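Local coordinates for protein Abbfa_003403 (Acinetobacter baumannii, PDB 4ZXH) that probably builds a peptide-type product as a four-domain nonribosomal peptide synthetase, with condensation, adenylation, phosphopantetheine-bearing carrier and thioesterase domains, at residues L9-L14 with L85-V90; D1105-A1110 with Y1243-I1248; D1176-M1181 with Y1204-S1209; P1261-K1266 with Q1311-M1316. One frame throughout, in Å; residues are numbered along the deposited sequence.

Interaction 1 of 4, residues L9-L14 with L85-V90; sequences LEPEVL and LIWDRV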
loop_
_atom_site.group_PDB
_atom_site.type_symbol
_atom_site.label_atom_id
_atom_site.label_comp_id
_atom_site.label_asym_id
_atom_site.label_seq_id
_atom_site.Cartn_x
_atom_site.Cartn_y
_atom_site.Cartn_z
ATOM N N LEU A 9 41.827 -23.698 -0.670
ATOM C CA LEU A 9 42.588 -23.506 0.561
ATOM C C LEU A 9 42.085 -22.197 1.179
ATOM O O LEU A 9 41.651 -21.298 0.452
ATOM C CB LEU A 9 44.098 -23.512 0.297
ATOM C CG LEU A 9 44.733 -22.578 -0.733
ATOM C CD1 LEU A 9 45.086 -21.294 -0.048
ATOM C CD2 LEU A 9 45.958 -23.189 -1.390
ATOM N N GLU A 10 42.143 -22.091 2.507
ATOM C CA GLU A 10 41.239 -21.199 3.240
ATOM C C GLU A 10 41.746 -19.752 3.413
ATOM O O GLU A 10 42.852 -19.522 3.892
ATOM C CB GLU A 10 40.894 -21.819 4.604
ATOM C CG GLU A 10 39.408 -21.678 4.961
ATOM C CD GLU A 10 38.512 -22.725 4.292
ATOM O OE1 GLU A 10 39.024 -23.570 3.519
ATOM O OE2 GLU A 10 37.283 -22.689 4.530
ATOM N N PRO A 11 40.917 -18.773 2.998
ATOM C CA PRO A 11 41.275 -17.358 2.816
ATOM C C PRO A 11 41.413 -16.534 4.094
ATOM O O PRO A 11 40.783 -16.849 5.102
ATOM C CB PRO A 11 40.113 -16.825 1.976
ATOM C CG PRO A 11 38.975 -17.721 2.307
ATOM C CD PRO A 11 39.542 -19.057 2.541
ATOM N N GLU A 12 42.247 -15.496 4.027
ATOM C CA GLU A 12 42.388 -14.504 5.084
ATOM C C GLU A 12 42.022 -13.117 4.536
ATOM O O GLU A 12 42.070 -12.880 3.336
ATOM C CB GLU A 12 43.819 -14.493 5.642
ATOM C CG GLU A 12 44.285 -15.771 6.378
ATOM C CD GLU A 12 43.449 -16.129 7.618
ATOM O OE1 GLU A 12 43.050 -15.212 8.374
ATOM O OE2 GLU A 12 43.205 -17.336 7.849
ATOM N N VAL A 13 41.660 -12.197 5.416
ATOM C CA VAL A 13 41.352 -10.830 5.017
ATOM C C VAL A 13 42.632 -10.011 4.849
ATOM O O VAL A 13 43.457 -9.941 5.762
ATOM C CB VAL A 13 40.419 -10.146 6.057
ATOM C CG1 VAL A 13 40.161 -8.697 5.700
ATOM C CG2 VAL A 13 39.106 -10.895 6.158
ATOM N N LEU A 14 42.807 -9.400 3.681
ATOM C CA LEU A 14 43.979 -8.558 3.437
ATOM C C LEU A 14 43.817 -7.153 4.015
ATOM O O LEU A 14 44.712 -6.661 4.699
ATOM C CB LEU A 14 44.282 -8.455 1.940
ATOM C CG LEU A 14 45.041 -9.599 1.273
ATOM C CD1 LEU A 14 45.235 -9.296 -0.204
ATOM C CD2 LEU A 14 46.361 -9.785 1.950
ATOM N N LEU A 85 35.653 -5.841 2.306
ATOM C CA LEU A 85 36.868 -6.575 2.628
ATOM C C LEU A 85 37.529 -7.096 1.343
ATOM O O LEU A 85 36.860 -7.687 0.488
ATOM C CB LEU A 85 36.558 -7.736 3.568
ATOM C CG LEU A 85 35.746 -7.509 4.844
ATOM C CD1 LEU A 85 35.707 -8.789 5.663
ATOM C CD2 LEU A 85 36.288 -6.344 5.676
ATOM N N ILE A 86 38.832 -6.868 1.199
ATOM C CA ILE A 86 39.599 -7.533 0.148
ATOM C C ILE A 86 40.230 -8.816 0.688
ATOM O O ILE A 86 41.159 -8.770 1.484
ATOM C CB ILE A 86 40.705 -6.631 -0.431
ATOM C CG1 ILE A 86 40.105 -5.438 -1.187
ATOM C CG2 ILE A 86 41.563 -7.428 -1.387
ATOM C CD1 ILE A 86 41.105 -4.345 -1.492
ATOM N N TRP A 87 39.700 -9.961 0.268
ATOM C CA TRP A 87 40.248 -11.258 0.647
ATOM C C TRP A 87 41.494 -11.577 -0.170
ATOM O O TRP A 87 41.563 -11.225 -1.339
ATOM C CB TRP A 87 39.203 -12.351 0.442
ATOM C CG TRP A 87 38.017 -12.193 1.312
ATOM C CD1 TRP A 87 36.892 -11.472 1.044
ATOM C CD2 TRP A 87 37.830 -12.763 2.610
ATOM N NE1 TRP A 87 36.010 -11.561 2.099
ATOM C CE2 TRP A 87 36.568 -12.346 3.073
ATOM C CE3 TRP A 87 38.607 -13.589 3.425
ATOM C CZ2 TRP A 87 36.064 -12.730 4.310
ATOM C CZ3 TRP A 87 38.107 -13.962 4.657
ATOM C CH2 TRP A 87 36.846 -13.533 5.088
ATOM N N ASP A 88 42.473 -12.247 0.425
ATOM C CA ASP A 88 43.682 -12.601 -0.318
ATOM C C ASP A 88 43.354 -13.556 -1.464
ATOM O O ASP A 88 44.059 -13.601 -2.475
ATOM C CB ASP A 88 44.735 -13.228 0.604
ATOM C CG ASP A 88 44.295 -14.564 1.183
ATOM O OD1 ASP A 88 43.072 -14.844 1.227
ATOM O OD2 ASP A 88 45.181 -15.337 1.612
ATOM N N ARG A 89 42.278 -14.320 -1.300
ATOM C CA ARG A 89 41.846 -15.257 -2.330
ATOM C C ARG A 89 40.403 -15.694 -2.128
ATOM O O ARG A 89 39.907 -15.738 -1.013
ATOM C CB ARG A 89 42.761 -16.475 -2.357
ATOM C CG ARG A 89 42.592 -17.361 -1.162
ATOM C CD ARG A 89 43.546 -18.527 -1.222
ATOM N NE ARG A 89 44.960 -18.137 -1.187
ATOM C CZ ARG A 89 45.694 -18.042 -0.075
ATOM N NH1 ARG A 89 45.141 -18.280 1.116
ATOM N NH2 ARG A 89 46.981 -17.691 -0.146
ATOM N N VAL A 90 39.735 -16.006 -3.229
ATOM C CA VAL A 90 38.344 -16.432 -3.212
ATOM C C VAL A 90 38.196 -17.704 -4.048
ATOM O O VAL A 90 38.799 -17.820 -5.117
ATOM C CB VAL A 90 37.423 -15.341 -3.774
ATOM C CG1 VAL A 90 35.993 -15.813 -3.768
ATOM C CG2 VAL A 90 37.538 -14.092 -2.952
#
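The small three-stranded antiparallel sheet of the condensation domain, ordered 13-18, 81-87, 73-78, illustrates how a strand pair can be extended beyond its last regular bridge by a side chain. Val13 and Trp87 form a non-hydrogen-bonded antiparallel pair. On one side of it Leu14 N donates to Ile86 O at 2.8 Å, and on the other Asp88 N donates to Glu12 O at 3.0 Å, the N-H pointing almost straight at the oxygen (174°). The ordered, better-covered part of the contact is here, around Trp87 and the bridge. Val13 CG2, anti to its carbonyl carbon, rests over a face of the indole in a CH-pi contact, 3.7 Å from the centroid of the Trp87 six-membered ring. The ring is held in turn by a hydrogen bond from NE1 to Ser74 OG on the neighbouring strand, while Pro11 CB lies obliquely 3.9 Å from Trp87 CE3.

Toward Leu9 and Arg89, both exposed, the contact loosens. Leu9, poorly ordered, brings CD1 over one face of the Arg89 guanidinium, and Asp88 CG lies on the opposite face. Arg89 NH1 therefore meets Asp88 OD2 through charge alone, the oxygen standing well out of the guanidinium plane. The other carboxylate oxygen does the work of a backbone carbonyl: Glu12 N donates to Asp88 OD1 at 3.0 Å, reaching it from 50° above the carboxylate plane.

Interaction 2 of 4, residues D1105-A1110 with Y1243-I1248; sequences DAAEVA and YLANGI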
loop_
_atom_site.group_PDB
_atom_site.type_symbol
_atom_site.label_atom_id
_atom_site.label_comp_id
_atom_site.label_asym_id
_atom_site.label_seq_id
_atom_site.Cartn_x
_atom_site.Cartn_y
_atom_site.Cartn_z
ATOM N N ASP A 1105 12.224 -17.008 38.463
ATOM C CA ASP A 1105 12.910 -17.403 39.697
ATOM C C ASP A 1105 14.349 -16.878 39.786
ATOM O O ASP A 1105 15.106 -17.265 40.683
ATOM C CB ASP A 1105 12.907 -18.937 39.839
ATOM C CG ASP A 1105 11.494 -19.527 39.945
ATOM O OD1 ASP A 1105 10.664 -19.024 40.748
ATOM O OD2 ASP A 1105 11.209 -20.488 39.191
ATOM N N ALA A 1106 14.724 -15.993 38.869
ATOM C CA ALA A 1106 16.119 -15.561 38.762
ATOM C C ALA A 1106 16.427 -14.328 39.612
ATOM O O ALA A 1106 17.597 -13.986 39.804
ATOM C CB ALA A 1106 16.483 -15.290 37.302
ATOM N N ALA A 1107 15.386 -13.660 40.107
ATOM C CA ALA A 1107 15.584 -12.519 40.992
ATOM C C ALA A 1107 16.259 -12.984 42.261
ATOM O O ALA A 1107 15.811 -13.946 42.909
ATOM C CB ALA A 1107 14.271 -11.843 41.317
ATOM N N GLU A 1108 17.353 -12.313 42.600
ATOM C CA GLU A 1108 18.013 -12.525 43.873
ATOM C C GLU A 1108 17.140 -12.062 45.055
ATOM O O GLU A 1108 16.372 -11.098 44.936
ATOM C CB GLU A 1108 19.358 -11.802 43.872
ATOM C CG GLU A 1108 20.378 -12.432 42.922
ATOM C CD GLU A 1108 20.695 -13.890 43.273
ATOM O OE1 GLU A 1108 20.563 -14.275 44.463
ATOM O OE2 GLU A 1108 21.072 -14.649 42.352
ATOM N N VAL A 1109 17.261 -12.745 46.193
ATOM C CA VAL A 1109 16.501 -12.379 47.388
ATOM C C VAL A 1109 17.381 -11.909 48.551
ATOM O O VAL A 1109 16.893 -11.603 49.641
ATOM C CB VAL A 1109 15.641 -13.553 47.878
ATOM C CG1 VAL A 1109 14.501 -13.820 46.897
ATOM C CG2 VAL A 1109 16.502 -14.783 48.097
ATOM N N ALA A 1110 18.682 -11.862 48.327
ATOM C CA ALA A 1110 19.586 -11.339 49.333
ATOM C C ALA A 1110 20.430 -10.248 48.705
ATOM O O ALA A 1110 21.086 -10.485 47.692
ATOM C CB ALA A 1110 20.458 -12.438 49.893
ATOM N N TYR A 1243 9.484 -7.974 42.200
ATOM C CA TYR A 1243 9.036 -7.032 43.217
ATOM C C TYR A 1243 9.087 -7.668 44.619
ATOM O O TYR A 1243 9.648 -7.078 45.560
ATOM C CB TYR A 1243 7.622 -6.540 42.871
ATOM C CG TYR A 1243 7.006 -5.566 43.864
ATOM C CD1 TYR A 1243 7.350 -4.218 43.841
ATOM C CD2 TYR A 1243 6.054 -5.996 44.810
ATOM C CE1 TYR A 1243 6.799 -3.328 44.741
ATOM C CE2 TYR A 1243 5.484 -5.117 45.708
ATOM C CZ TYR A 1243 5.863 -3.776 45.662
ATOM O OH TYR A 1243 5.324 -2.867 46.534
ATOM N N LEU A 1244 8.537 -8.877 44.758
ATOM C CA LEU A 1244 8.516 -9.555 46.060
ATOM C C LEU A 1244 9.933 -9.862 46.526
ATOM O O LEU A 1244 10.228 -9.757 47.709
ATOM C CB LEU A 1244 7.685 -10.849 46.010
ATOM C CG LEU A 1244 6.174 -10.663 45.825
ATOM C CD1 LEU A 1244 5.493 -11.979 45.616
ATOM C CD2 LEU A 1244 5.545 -9.926 46.989
ATOM N N ALA A 1245 10.802 -10.232 45.585
ATOM C CA ALA A 1245 12.164 -10.658 45.898
ATOM C C ALA A 1245 12.969 -9.504 46.460
ATOM O O ALA A 1245 13.699 -9.645 47.450
ATOM C CB ALA A 1245 12.834 -11.212 44.671
ATOM N N ASN A 1246 12.823 -8.346 45.827
ATOM C CA ASN A 1246 13.503 -7.158 46.312
ATOM C C ASN A 1246 12.947 -6.748 47.667
ATOM O O ASN A 1246 13.687 -6.249 48.517
ATOM C CB ASN A 1246 13.386 -6.029 45.299
ATOM C CG ASN A 1246 14.315 -6.223 44.106
ATOM O OD1 ASN A 1246 15.348 -6.902 44.204
ATOM N ND2 ASN A 1246 13.961 -5.613 42.974
ATOM N N GLY A 1247 11.653 -6.991 47.883
ATOM C CA GLY A 1247 11.045 -6.703 49.173
ATOM C C GLY A 1247 11.704 -7.485 50.300
ATOM O O GLY A 1247 12.139 -6.915 51.295
ATOM N N ILE A 1248 11.759 -8.802 50.134
ATOM C CA ILE A 1248 12.423 -9.696 51.065
ATOM C C ILE A 1248 13.897 -9.315 51.235
ATOM O O ILE A 1248 14.454 -9.436 52.329
ATOM C CB ILE A 1248 12.314 -11.145 50.575
ATOM C CG1 ILE A 1248 10.848 -11.547 50.453
ATOM C CG2 ILE A 1248 12.995 -12.072 51.500
ATOM C CD1 ILE A 1248 10.643 -12.909 49.786
HETATM O O HOH W 1 16.154 -9.257 43.050
#
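Of the flat groups here, the carboxamide of Asn1246 bears on the contact through its two polar atoms. OD1 accepts from a water, ND2 donates to Ile1073 O, and this division of labour is consistent with the way round the amide is placed. The other flat group, the Tyr1243 ring, leaves the contact altogether: it meets Phe1186 with the planes about 50° apart, and its hydroxyl bonds to Asp1189.

The water joins the segments, giving one hydrogen to Glu1108 O at 2.6 Å and the other to Asn1246 OD1 at 2.7 Å. Beside this bridge the packing is largely apolar and centred on a single methyl. Ala1245 CB, directed from helix 1233-1251 toward the loop, lies 3.7 Å from Ala1107 CB and also meets a carbonyl oxygen, Glu1108 O, at 3.5 Å. Val1109 completes the surround, its CG1 turned anti to the carbonyl carbon and 3.8 Å from Ala1245 CB. Small residues on both sides let the backbones come close, with Val1109 CA 4.9 Å from Ala1245 CA.

The contact joins the loop leading into helix 1111-1125 to helix 1233-1251, which lies between strands 1157-1163 and 1262-1267, the region where related thioesterases carry their lid. A methyl-lined approach with one shared water implies a joint that relies on close fit and solvent-mediated bonding, with little directional grip of its own.

Interaction 3 of 4, residues D1176-M1181 with Y1204-S1209; sequences DADDAM and YLRELS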
loop_
_atom_site.group_PDB
_atom_site.type_symbol
_atom_site.label_atom_id
_atom_site.label_comp_id
_atom_site.label_asym_id
_atom_site.label_seq_id
_atom_site.Cartn_x
_atom_site.Cartn_y
_atom_site.Cartn_z
ATOM N N ASP A 1176 4.121 -5.176 57.920
ATOM C CA ASP A 1176 3.824 -6.519 57.442
ATOM C C ASP A 1176 2.612 -6.467 56.530
ATOM O O ASP A 1176 1.668 -5.715 56.779
ATOM C CB ASP A 1176 3.593 -7.486 58.606
ATOM C CG ASP A 1176 4.890 -8.012 59.187
ATOM O OD1 ASP A 1176 5.913 -8.015 58.460
ATOM O OD2 ASP A 1176 4.889 -8.411 60.372
ATOM N N ALA A 1177 2.662 -7.256 55.461
ATOM C CA ALA A 1177 1.599 -7.266 54.477
ATOM C C ALA A 1177 1.178 -8.682 54.145
ATOM O O ALA A 1177 2.022 -9.561 53.943
ATOM C CB ALA A 1177 2.044 -6.530 53.208
ATOM N N ASP A 1178 -0.132 -8.901 54.097
ATOM C CA ASP A 1178 -0.674 -10.123 53.525
ATOM C C ASP A 1178 -0.597 -10.010 51.991
ATOM O O ASP A 1178 -0.229 -8.967 51.452
ATOM C CB ASP A 1178 -2.110 -10.372 54.011
ATOM C CG ASP A 1178 -3.127 -9.362 53.457
ATOM O OD1 ASP A 1178 -2.721 -8.284 52.979
ATOM O OD2 ASP A 1178 -4.350 -9.649 53.519
ATOM N N ASP A 1179 -0.942 -11.080 51.292
ATOM C CA ASP A 1179 -0.686 -11.156 49.863
ATOM C C ASP A 1179 -1.504 -10.135 49.087
ATOM O O ASP A 1179 -1.009 -9.552 48.136
ATOM C CB ASP A 1179 -0.957 -12.572 49.356
ATOM C CG ASP A 1179 -0.069 -13.616 50.032
ATOM O OD1 ASP A 1179 1.026 -13.252 50.538
ATOM O OD2 ASP A 1179 -0.468 -14.803 50.057
ATOM N N ALA A 1180 -2.740 -9.891 49.511
ATOM C CA ALA A 1180 -3.566 -8.867 48.872
ATOM C C ALA A 1180 -2.933 -7.490 48.990
ATOM O O ALA A 1180 -2.836 -6.756 48.003
ATOM C CB ALA A 1180 -4.955 -8.852 49.469
ATOM N N MET A 1181 -2.505 -7.129 50.194
ATOM C CA MET A 1181 -1.834 -5.846 50.384
ATOM C C MET A 1181 -0.587 -5.734 49.501
ATOM O O MET A 1181 -0.268 -4.650 49.017
ATOM C CB MET A 1181 -1.455 -5.635 51.852
ATOM C CG MET A 1181 -1.023 -4.208 52.184
ATOM S SD MET A 1181 -2.151 -2.888 51.621
ATOM C CE MET A 1181 -3.259 -2.856 53.043
ATOM N N TYR A 1204 -10.575 -4.983 48.253
ATOM C CA TYR A 1204 -11.241 -5.463 47.048
ATOM C C TYR A 1204 -10.636 -6.788 46.607
ATOM O O TYR A 1204 -11.349 -7.728 46.273
ATOM C CB TYR A 1204 -11.144 -4.432 45.922
ATOM C CG TYR A 1204 -11.831 -4.862 44.642
ATOM C CD1 TYR A 1204 -13.202 -4.747 44.499
ATOM C CD2 TYR A 1204 -11.109 -5.375 43.579
ATOM C CE1 TYR A 1204 -13.836 -5.139 43.344
ATOM C CE2 TYR A 1204 -11.743 -5.771 42.406
ATOM C CZ TYR A 1204 -13.107 -5.649 42.298
ATOM O OH TYR A 1204 -13.756 -6.038 41.146
ATOM N N LEU A 1205 -9.308 -6.855 46.633
ATOM C CA LEU A 1205 -8.579 -8.058 46.245
ATOM C C LEU A 1205 -8.910 -9.269 47.130
ATOM O O LEU A 1205 -9.027 -10.392 46.629
ATOM C CB LEU A 1205 -7.069 -7.780 46.263
ATOM C CG LEU A 1205 -6.611 -6.739 45.235
ATOM C CD1 LEU A 1205 -5.138 -6.387 45.371
ATOM C CD2 LEU A 1205 -6.911 -7.214 43.819
ATOM N N ARG A 1206 -9.067 -9.046 48.435
ATOM C CA ARG A 1206 -9.334 -10.144 49.374
ATOM C C ARG A 1206 -10.625 -10.901 49.066
ATOM O O ARG A 1206 -10.778 -12.052 49.468
ATOM C CB ARG A 1206 -9.386 -9.623 50.811
ATOM C CG ARG A 1206 -8.044 -9.148 51.315
ATOM C CD ARG A 1206 -8.031 -8.804 52.795
ATOM N NE ARG A 1206 -6.709 -8.315 53.183
ATOM C CZ ARG A 1206 -6.430 -7.044 53.450
ATOM N NH1 ARG A 1206 -7.392 -6.129 53.401
ATOM N NH2 ARG A 1206 -5.192 -6.687 53.773
ATOM N N GLU A 1207 -11.539 -10.257 48.341
ATOM C CA GLU A 1207 -12.809 -10.876 47.957
ATOM C C GLU A 1207 -12.629 -11.872 46.805
ATOM O O GLU A 1207 -13.544 -12.625 46.486
ATOM C CB GLU A 1207 -13.846 -9.811 47.546
ATOM C CG GLU A 1207 -14.026 -8.622 48.493
ATOM C CD GLU A 1207 -14.465 -9.010 49.900
ATOM O OE1 GLU A 1207 -15.257 -9.973 50.055
ATOM O OE2 GLU A 1207 -14.022 -8.328 50.855
ATOM N N LEU A 1208 -11.457 -11.857 46.176
ATOM C CA LEU A 1208 -11.186 -12.716 45.023
ATOM C C LEU A 1208 -10.256 -13.890 45.359
ATOM O O LEU A 1208 -9.585 -13.896 46.404
ATOM C CB LEU A 1208 -10.573 -11.893 43.883
ATOM C CG LEU A 1208 -11.348 -10.662 43.401
ATOM C CD1 LEU A 1208 -10.546 -9.838 42.370
ATOM C CD2 LEU A 1208 -12.685 -11.096 42.838
ATOM N N SER A 1209 -10.225 -14.881 44.467
ATOM C CA SER A 1209 -9.216 -15.938 44.522
ATOM C C SER A 1209 -7.833 -15.367 44.180
ATOM O O SER A 1209 -7.732 -14.276 43.615
ATOM C CB SER A 1209 -9.557 -17.061 43.550
ATOM O OG SER A 1209 -8.969 -16.804 42.286
#
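Asp1178 does two jobs with one carboxylate: it caps helix 1179-1191 as its N-cap residue and forms a side-on salt bridge to Arg1206. Two guanidinium nitrogens take part, one for each oxygen. Arg1206 NE donates to the syn lone pair of Asp1178 OD2 at 2.7 Å, and that oxygen lies within 1° of the guanidinium plane, while Arg1206 NH2 reaches Asp1178 OD1 at 3.0 Å from above the carboxylate plane. A weak bond also runs from NH2 to OD2. Because the two planes are turned 35° apart, the grip is bidentate without being flat.

OD1 is shared, since Met1181 N also donates to it, at 3.0 Å, in the capping bond. The aspartate's first torsion places CG between the backbone N and the carbonyl carbon (chi1 69°), which folds the carboxylate back over the first turn. The Met1181 N-H, the helix N-terminus and the arginine would together be expected to stabilise its negative charge.

Outward from the ion pair, the arginine's extended stem serves as apolar surface, with CG 3.6 Å from Ala1180 CB. The preceding residue continues the packing: Leu1205 CB lies 4.0 Å from Ala1180 CB. Met1213 of helix 1210-1223 touches both Ala1180 and Leu1205, so three helices of the thioesterase domain, in the region between strands 1157-1163 and 1262-1267, converge here. Leu1205, with CG anti to its carbonyl carbon, brings CD1 to 3.5 Å from Ala1180 O.

Interaction 4 of 4, residues P1261-K1266 with Q1311-M1316; sequences PILLVK and QTIDQM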
loop_
_atom_site.group_PDB
_atom_site.type_symbol
_atom_site.label_atom_id
_atom_site.label_comp_id
_atom_site.label_asym_id
_atom_site.label_seq_id
_atom_site.Cartn_x
_atom_site.Cartn_y
_atom_site.Cartn_z
ATOM N N PRO A 1261 31.951 8.075 50.474
ATOM C CA PRO A 1261 31.572 9.418 50.020
ATOM C C PRO A 1261 30.202 9.374 49.330
ATOM O O PRO A 1261 30.049 8.746 48.284
ATOM C CB PRO A 1261 32.695 9.788 49.051
ATOM C CG PRO A 1261 33.184 8.481 48.537
ATOM C CD PRO A 1261 32.991 7.469 49.626
ATOM N N ILE A 1262 29.210 10.013 49.937
ATOM C CA ILE A 1262 27.823 9.871 49.501
ATOM C C ILE A 1262 27.162 11.203 49.202
ATOM O O ILE A 1262 27.305 12.162 49.962
ATOM C CB ILE A 1262 26.981 9.147 50.576
ATOM C CG1 ILE A 1262 27.421 7.695 50.716
ATOM C CG2 ILE A 1262 25.502 9.197 50.242
ATOM C CD1 ILE A 1262 26.743 6.997 51.852
ATOM N N LEU A 1263 26.435 11.257 48.094
ATOM C CA LEU A 1263 25.527 12.366 47.827
ATOM C C LEU A 1263 24.100 11.865 48.000
ATOM O O LEU A 1263 23.648 10.994 47.240
ATOM C CB LEU A 1263 25.732 12.931 46.416
ATOM C CG LEU A 1263 24.699 13.944 45.920
ATOM C CD1 LEU A 1263 24.753 15.188 46.772
ATOM C CD2 LEU A 1263 24.936 14.287 44.453
ATOM N N LEU A 1264 23.401 12.389 49.009
ATOM C CA LEU A 1264 22.000 12.021 49.219
ATOM C C LEU A 1264 21.055 13.141 48.795
ATOM O O LEU A 1264 21.041 14.213 49.401
ATOM C CB LEU A 1264 21.752 11.654 50.678
ATOM C CG LEU A 1264 20.287 11.418 51.058
ATOM C CD1 LEU A 1264 19.714 10.244 50.330
ATOM C CD2 LEU A 1264 20.157 11.229 52.553
ATOM N N VAL A 1265 20.282 12.890 47.744
ATOM C CA VAL A 1265 19.317 13.862 47.246
ATOM C C VAL A 1265 17.951 13.555 47.853
ATOM O O VAL A 1265 17.363 12.505 47.581
ATOM C CB VAL A 1265 19.231 13.842 45.690
ATOM C CG1 VAL A 1265 18.185 14.808 45.194
ATOM C CG2 VAL A 1265 20.587 14.181 45.063
ATOM N N LYS A 1266 17.447 14.450 48.692
ATOM C CA LYS A 1266 16.187 14.187 49.366
ATOM C C LYS A 1266 15.025 14.906 48.697
ATOM O O LYS A 1266 15.090 16.104 48.398
ATOM C CB LYS A 1266 16.270 14.589 50.835
ATOM C CG LYS A 1266 14.944 14.481 51.559
ATOM C CD LYS A 1266 15.120 14.585 53.058
ATOM C CE LYS A 1266 13.773 14.659 53.749
ATOM N NZ LYS A 1266 13.918 15.294 55.102
ATOM N N GLN A 1311 21.651 18.209 37.559
ATOM C CA GLN A 1311 22.572 19.320 37.784
ATOM C C GLN A 1311 23.331 19.132 39.086
ATOM O O GLN A 1311 24.518 19.411 39.150
ATOM C CB GLN A 1311 21.824 20.644 37.796
ATOM C CG GLN A 1311 21.412 21.148 36.424
ATOM C CD GLN A 1311 22.559 21.786 35.684
ATOM O OE1 GLN A 1311 23.101 21.210 34.750
ATOM N NE2 GLN A 1311 22.945 22.983 36.106
ATOM N N THR A 1312 22.648 18.639 40.118
ATOM C CA THR A 1312 23.283 18.440 41.417
ATOM C C THR A 1312 24.367 17.385 41.317
ATOM O O THR A 1312 25.465 17.564 41.840
ATOM C CB THR A 1312 22.274 18.033 42.476
ATOM O OG1 THR A 1312 21.385 19.130 42.725
ATOM C CG2 THR A 1312 22.976 17.672 43.749
ATOM N N ILE A 1313 24.059 16.296 40.618
ATOM C CA ILE A 1313 25.024 15.224 40.400
ATOM C C ILE A 1313 26.219 15.735 39.621
ATOM O O ILE A 1313 27.359 15.467 39.994
ATOM C CB ILE A 1313 24.405 14.035 39.639
ATOM C CG1 ILE A 1313 23.338 13.355 40.489
ATOM C CG2 ILE A 1313 25.475 13.030 39.203
ATOM C CD1 ILE A 1313 22.642 12.220 39.779
ATOM N N ASP A 1314 25.965 16.485 38.552
ATOM C CA ASP A 1314 27.054 16.983 37.710
ATOM C C ASP A 1314 27.935 18.025 38.421
ATOM O O ASP A 1314 29.154 18.061 38.216
ATOM C CB ASP A 1314 26.502 17.560 36.405
ATOM C CG ASP A 1314 26.183 16.470 35.364
ATOM O OD1 ASP A 1314 26.795 15.367 35.411
ATOM O OD2 ASP A 1314 25.318 16.724 34.488
ATOM N N GLN A 1315 27.331 18.857 39.265
ATOM C CA GLN A 1315 28.099 19.852 40.014
ATOM C C GLN A 1315 28.891 19.231 41.174
ATOM O O GLN A 1315 29.967 19.711 41.531
ATOM C CB GLN A 1315 27.175 20.950 40.537
ATOM C CG GLN A 1315 26.455 21.719 39.430
ATOM C CD GLN A 1315 25.439 22.719 39.971
ATOM O OE1 GLN A 1315 25.101 22.700 41.155
ATOM N NE2 GLN A 1315 24.955 23.602 39.104
ATOM N N MET A 1316 28.359 18.157 41.749
ATOM C CA MET A 1316 29.008 17.477 42.867
ATOM C C MET A 1316 30.161 16.573 42.389
ATOM O O MET A 1316 31.172 16.423 43.081
ATOM C CB MET A 1316 27.967 16.672 43.644
ATOM C CG MET A 1316 28.454 16.013 44.931
ATOM S SD MET A 1316 29.074 17.127 46.222
ATOM C CE MET A 1316 27.866 18.481 46.128
#
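Helix 1303-1316, the last of the thioesterase domain, covers strand 1262-1267 of the alpha/beta-hydrolase sheet and offers a compact example of helix packed on sheet. The short segments 1262-1266 and 1311-1316 run nearly antiparallel, at 159°, with their axes 10.3 Å apart at closest approach. One branch of one leucine makes most of the contact. Leu1263 has CG anti to its backbone N (chi1 170°), a torsion that directs the side chain at the helix, and its CD2 meets residues one turn apart on the helix. Three helix residues are touched by Leu1263 CD2: Thr1312 through CG2 at 4.0 Å, Met1316 through CB at 3.9 Å and Ile1313 through CA at 4.2 Å.

Thr1312 is divided by its torsion. OG1 sits beside its own backbone N and bonds to Ala1308 O of the preceding turn, which leaves the methyl, anti to the backbone N, to face the strand. Val1265 CG2 adds a looser contact, 4.4 Å from Thr1312 CG2. Every touch is apolar, and the Thr1312 hydroxyl is satisfied within the helix.

Val1265 also lies near, without touching, a probable Cys1137-His1297-Asp1164 triad. Strand 1262-1267 itself runs parallel to both its neighbours, 1157-1163 and 1288-1293, and a helix-covered parallel sheet of this kind is typical of alpha/beta-hydrolase thioesterases.

Chemistry follows location in these four contacts. Interaction 4 is the buried one, wholly apolar, between sheet and helix; interaction 1, in another domain and centred about 54 Å from the centre of interaction 4, lies at the surface and depends on backbone bonds reinforced by a carboxylate. Interactions 2 and 3 are partly buried and belong to neighbouring parts of the thioesterase domain: Leu1244 and Tyr1243 of interaction 2 touch Leu1182 and Trp1185 of helix 1179-1191, the helix that Asp1178 of interaction 3 caps, and the nearest atoms of the two contacts are about 6 Å apart. One uses a water where the other uses an ion pair. Helix 1233-1251 then leads on to strand 1262-1267, connecting interaction 2 to interaction 4.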